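Local coordinates for amidohydrolase 3 domain-containing protein (Pyrococcus furiosus, PDB 3ICJ), which is an uncharacterized zinc-binding member of the amidohydrolase family that probably hydrolyses carbon-nitrogen bonds other than peptide bonds, at residues H373-R378 with W416-K421; G301-R306 with H348-K353. One frame throughout, in Å; residues are numbered along the deposited sequence.

Interaction 1. Residues H373-R378 with W416-K421; sequences HASLVR and WAYRLK. With ZN (zinc ion), chain C.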
# COMPACT_ATOMS: atom_id res chain seq x y z
N HIS A 373 7.39 5.92 2.71
CA HIS A 373 7.80 6.84 1.62
C HIS A 373 9.25 7.29 1.69
O HIS A 373 10.03 6.98 0.77
CB HIS A 373 6.82 8.01 1.41
CG HIS A 373 5.38 7.59 1.40
ND1 HIS A 373 4.87 6.71 0.46
CD2 HIS A 373 4.36 7.86 2.24
CE1 HIS A 373 3.60 6.49 0.71
NE2 HIS A 373 3.26 7.17 1.79
N ALA A 374 9.60 8.03 2.75
CA ALA A 374 10.90 8.70 2.89
C ALA A 374 11.34 9.35 1.56
O ALA A 374 12.47 9.14 1.11
CB ALA A 374 11.97 7.69 3.39
N SER A 375 10.43 10.10 0.95
CA SER A 375 10.57 10.56 -0.44
C SER A 375 11.76 11.48 -0.64
O SER A 375 12.51 11.34 -1.62
CB SER A 375 9.29 11.25 -0.91
OG SER A 375 8.18 10.40 -0.70
N LEU A 376 11.95 12.42 0.29
CA LEU A 376 13.18 13.24 0.30
C LEU A 376 14.07 12.95 1.50
O LEU A 376 13.69 13.18 2.64
CB LEU A 376 12.83 14.73 0.26
CG LEU A 376 11.79 15.12 -0.81
CD1 LEU A 376 11.34 16.56 -0.63
CD2 LEU A 376 12.36 14.91 -2.20
N VAL A 377 15.27 12.42 1.22
CA VAL A 377 16.25 12.16 2.27
C VAL A 377 17.55 12.90 1.95
O VAL A 377 18.15 12.69 0.88
CB VAL A 377 16.53 10.64 2.46
CG1 VAL A 377 17.57 10.43 3.55
CG2 VAL A 377 15.24 9.89 2.79
N ARG A 378 17.95 13.77 2.86
CA ARG A 378 19.20 14.51 2.70
C ARG A 378 20.41 13.63 3.05
O ARG A 378 20.29 12.68 3.84
CB ARG A 378 19.20 15.76 3.58
CG ARG A 378 17.95 16.65 3.44
CD ARG A 378 18.05 17.94 4.29
NE ARG A 378 18.45 17.72 5.68
CZ ARG A 378 17.63 17.74 6.73
NH1 ARG A 378 18.10 17.52 7.94
NH2 ARG A 378 16.31 17.97 6.56
N TRP A 416 17.63 14.58 -3.53
CA TRP A 416 17.19 13.87 -2.33
C TRP A 416 16.11 12.83 -2.61
O TRP A 416 15.80 12.00 -1.75
CB TRP A 416 16.64 14.87 -1.29
CG TRP A 416 17.62 15.95 -0.84
CD1 TRP A 416 18.99 15.94 -0.95
CD2 TRP A 416 17.29 17.18 -0.16
NE1 TRP A 416 19.52 17.09 -0.40
CE2 TRP A 416 18.51 17.86 0.10
CE3 TRP A 416 16.08 17.77 0.26
CZ2 TRP A 416 18.56 19.11 0.75
CZ3 TRP A 416 16.13 19.02 0.92
CH2 TRP A 416 17.37 19.67 1.14
N ALA A 417 15.54 12.86 -3.82
CA ALA A 417 14.31 12.12 -4.09
C ALA A 417 14.50 10.66 -4.46
O ALA A 417 15.30 10.35 -5.35
CB ALA A 417 13.49 12.83 -5.16
N TYR A 418 13.72 9.79 -3.81
CA TYR A 418 13.59 8.36 -4.17
C TYR A 418 14.93 7.66 -4.33
O TYR A 418 15.25 7.05 -5.37
CB TYR A 418 12.68 8.17 -5.41
CG TYR A 418 11.33 8.86 -5.28
CD1 TYR A 418 10.51 8.64 -4.16
CD2 TYR A 418 10.88 9.74 -6.26
CE1 TYR A 418 9.27 9.29 -4.03
CE2 TYR A 418 9.63 10.39 -6.15
CZ TYR A 418 8.84 10.16 -5.02
OH TYR A 418 7.61 10.80 -4.90
N ARG A 419 15.71 7.78 -3.26
CA ARG A 419 17.09 7.31 -3.23
C ARG A 419 17.15 5.82 -2.90
O ARG A 419 17.71 5.42 -1.88
CB ARG A 419 17.87 8.14 -2.20
CG ARG A 419 17.93 9.61 -2.55
CD ARG A 419 18.77 10.40 -1.54
NE ARG A 419 20.21 10.14 -1.66
CZ ARG A 419 21.13 10.81 -0.98
NH1 ARG A 419 20.77 11.77 -0.12
NH2 ARG A 419 22.42 10.53 -1.13
N LEU A 420 16.57 5.00 -3.79
CA LEU A 420 16.35 3.59 -3.55
C LEU A 420 17.64 2.84 -3.27
O LEU A 420 17.72 2.06 -2.32
CB LEU A 420 15.61 2.94 -4.73
CG LEU A 420 14.30 3.61 -5.18
CD1 LEU A 420 13.62 2.80 -6.28
CD2 LEU A 420 13.36 3.82 -4.02
N LYS A 421 18.66 3.08 -4.10
CA LYS A 421 19.93 2.38 -3.97
C LYS A 421 20.63 2.77 -2.65
O LYS A 421 21.10 1.90 -1.92
CB LYS A 421 20.82 2.65 -5.20
CG LYS A 421 22.27 2.19 -5.08
CD LYS A 421 22.35 0.67 -5.04
CE LYS A 421 23.78 0.19 -5.19
NZ LYS A 421 23.95 -1.11 -4.49
ZN ZN C . 1.39 7.80 3.14
O HOH W 1 14.84 9.41 -0.83
O HOH W 2 6.27 11.12 -2.49
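With chi1 at -51°, Arg378 sets its CG opposite its own carbonyl carbon, and from there the methylene drops onto the indole of Trp416, whose chi1 of -59° turns the ring to meet it. Arg378 CG lies 3.5 Å from the centroid of the Trp416 six-membered ring, almost on the ring normal: a CH-pi contact over one face. CD continues across the same ring, and the bend at chi3 takes the guanidinium on to salt bridges with Asp352, Asp356 and Asp380, its plane 70° from the indole. Arginine suits the place because its aliphatic half packs on the ring while its charged end meets acids beyond it; tryptophan offers those methylenes a broad flat face.

The backbones join through a single beta bridge between Leu376 and Ala417. Val377 N bonds to Trp416 O (3.0 Å), and Tyr418 N to Ser375 O (2.9 Å). Arg419 NH1 reaches Val377 O at 3.0 Å, with the acceptor in the guanidinium plane, and also forms a salt bridge to Asp379. A water joins the two hydroxyls, 2.7 Å from Ser375 OG and 2.8 Å from Tyr418 OH; tyrosine suits because its hydroxyl, at the far end of the ring, meets both this water and Asp402. His373 NE2, at the loop's start, binds zinc at 2.4 Å.

The loop follows a strand, 370-371, of the family's (beta/alpha)8 barrel and leads from the zinc-binding histidine to helix 379-388, where Val377 packs on Leu382 and Ile385. Helix 405-413 receives Leu376 and Ala417, and Arg419 is the N-cap residue of helix 420-426.

Interaction 2. Residues G301-R306 with H348-K353; sequences GSLGAR and HAIGDK. With ZN (zinc ion), chain C.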
# COMPACT_ATOMS: atom_id res chain seq x y z
N GLY A 301 1.87 15.76 4.63
CA GLY A 301 1.07 15.41 3.47
C GLY A 301 1.94 14.95 2.30
O GLY A 301 2.86 14.14 2.48
N SER A 302 1.66 15.48 1.10
CA SER A 302 2.27 14.96 -0.13
C SER A 302 2.96 16.09 -0.90
O SER A 302 2.59 17.25 -0.77
CB SER A 302 1.18 14.35 -1.02
OG SER A 302 0.33 15.40 -1.50
N LEU A 303 3.96 15.75 -1.72
CA LEU A 303 4.61 16.74 -2.59
C LEU A 303 3.69 17.30 -3.68
O LEU A 303 3.81 18.47 -4.04
CB LEU A 303 5.88 16.17 -3.21
CG LEU A 303 7.04 16.00 -2.23
CD1 LEU A 303 8.09 15.02 -2.80
CD2 LEU A 303 7.66 17.31 -1.86
N GLY A 304 2.76 16.47 -4.17
CA GLY A 304 1.83 16.89 -5.22
C GLY A 304 0.92 18.02 -4.78
O GLY A 304 0.67 18.96 -5.54
N ALA A 305 0.45 17.92 -3.55
CA ALA A 305 -0.44 18.91 -2.97
C ALA A 305 0.33 20.03 -2.25
O ALA A 305 -0.27 20.99 -1.76
CB ALA A 305 -1.46 18.22 -2.03
N ARG A 306 1.66 19.93 -2.22
CA ARG A 306 2.54 20.88 -1.50
C ARG A 306 2.28 20.87 0.02
O ARG A 306 2.44 21.90 0.70
CB ARG A 306 2.49 22.32 -2.06
CG ARG A 306 2.77 22.43 -3.55
CD ARG A 306 3.14 23.84 -3.97
NE ARG A 306 3.34 23.88 -5.42
CZ ARG A 306 2.36 24.00 -6.31
NH1 ARG A 306 1.10 24.16 -5.90
NH2 ARG A 306 2.64 23.98 -7.61
N HIS A 348 4.34 7.88 8.15
CA HIS A 348 4.40 8.54 6.82
C HIS A 348 5.22 9.85 6.93
O HIS A 348 4.88 10.75 7.68
CB HIS A 348 2.95 8.79 6.34
CG HIS A 348 2.79 9.82 5.25
ND1 HIS A 348 2.10 9.56 4.08
CD2 HIS A 348 3.14 11.13 5.18
CE1 HIS A 348 2.06 10.65 3.34
NE2 HIS A 348 2.70 11.61 3.98
N ALA A 349 6.34 9.90 6.21
CA ALA A 349 7.15 11.12 6.10
C ALA A 349 7.66 11.27 4.68
O ALA A 349 8.45 10.46 4.20
CB ALA A 349 8.30 11.09 7.07
N ILE A 350 7.22 12.34 4.03
CA ILE A 350 7.55 12.58 2.62
C ILE A 350 8.58 13.69 2.46
O ILE A 350 9.64 13.48 1.84
CB ILE A 350 6.25 12.81 1.78
CG1 ILE A 350 5.49 11.48 1.69
CG2 ILE A 350 6.55 13.43 0.37
CD1 ILE A 350 4.30 11.44 0.69
N GLY A 351 8.31 14.85 3.06
CA GLY A 351 9.23 15.98 3.00
C GLY A 351 10.47 15.74 3.85
O GLY A 351 10.43 14.95 4.79
N ASP A 352 11.57 16.41 3.52
CA ASP A 352 12.83 16.21 4.26
C ASP A 352 12.73 16.58 5.74
O ASP A 352 13.36 15.94 6.60
CB ASP A 352 13.99 16.92 3.59
CG ASP A 352 13.90 18.43 3.72
OD1 ASP A 352 12.95 19.05 3.20
OD2 ASP A 352 14.81 19.01 4.34
N LYS A 353 11.91 17.58 6.05
CA LYS A 353 11.72 17.99 7.44
C LYS A 353 10.81 17.02 8.19
O LYS A 353 11.00 16.77 9.38
CB LYS A 353 11.19 19.42 7.53
CG LYS A 353 11.16 19.97 8.97
CD LYS A 353 10.65 21.37 9.04
CE LYS A 353 10.61 21.85 10.49
NZ LYS A 353 9.82 23.10 10.59
ZN ZN C . 1.39 7.80 3.14
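His348 presents the edge of its imidazole to the carbonyl of Gly301 at the metal site of the amidohydrolase (beta/alpha)8 barrel, where strand 346-349 carries this zinc ligand at its C-terminal end. Gly301 O lies in the ring plane, 2.9 Å from His348 NE2, and the N-H points at it well (163°). Seen from the carbonyl, however, the donor stands above the C=O plane rather than on a lone pair. Histidine fits because its two nitrogens do different work: His348 ND1 binds the zinc at 2.1 Å, while NE2 donates to the loop. This second bond helps fix the rotation of the ring about its CB-CG bond and probably makes the imidazole a somewhat stronger zinc ligand.

CG of His348 lies anti to the backbone N (chi1 161°), a setting that carries the ring from the strand toward both zinc and Gly301. The ring of His373, another zinc ligand, meets it at about 80°.

Next to the polar pair, Ile350 turns its two branches to different partners. Ile350 CD1, at the end of the CG1 arm, sits 3.5 Å from Gly301 O, whereas CG2 faces the Leu303 side chain, which crosses it at a slant. A beta-branched residue can therefore pack against the loop in two places. Leu303 also reaches helix 405-413 through Ile405 and Val409, and its closest approach to Ile350 is from CG to CG2, 3.7 Å.

In the fold
The two interactions, with centres about 11 Å apart, meet at the same zinc: His348 of interaction 2 and His373 of interaction 1 both bind it, and carboxylated Lys296 completes this site, bridging to a second zinc held also by His101, His103 and Asp434. Away from the metals, the contacts are joined directly. Leu376 N lies 3.0 Å from Ile350 O, a probable hydrogen bond, and Ser375 CB packs on that carbonyl oxygen. Farther out, Arg378 NH2 forms a 2.9 Å salt bridge with Asp352 OD2. Segments 373-378 and 348-353, at the ends of adjacent parallel strands, are thus tied together from the zinc to the helix starts.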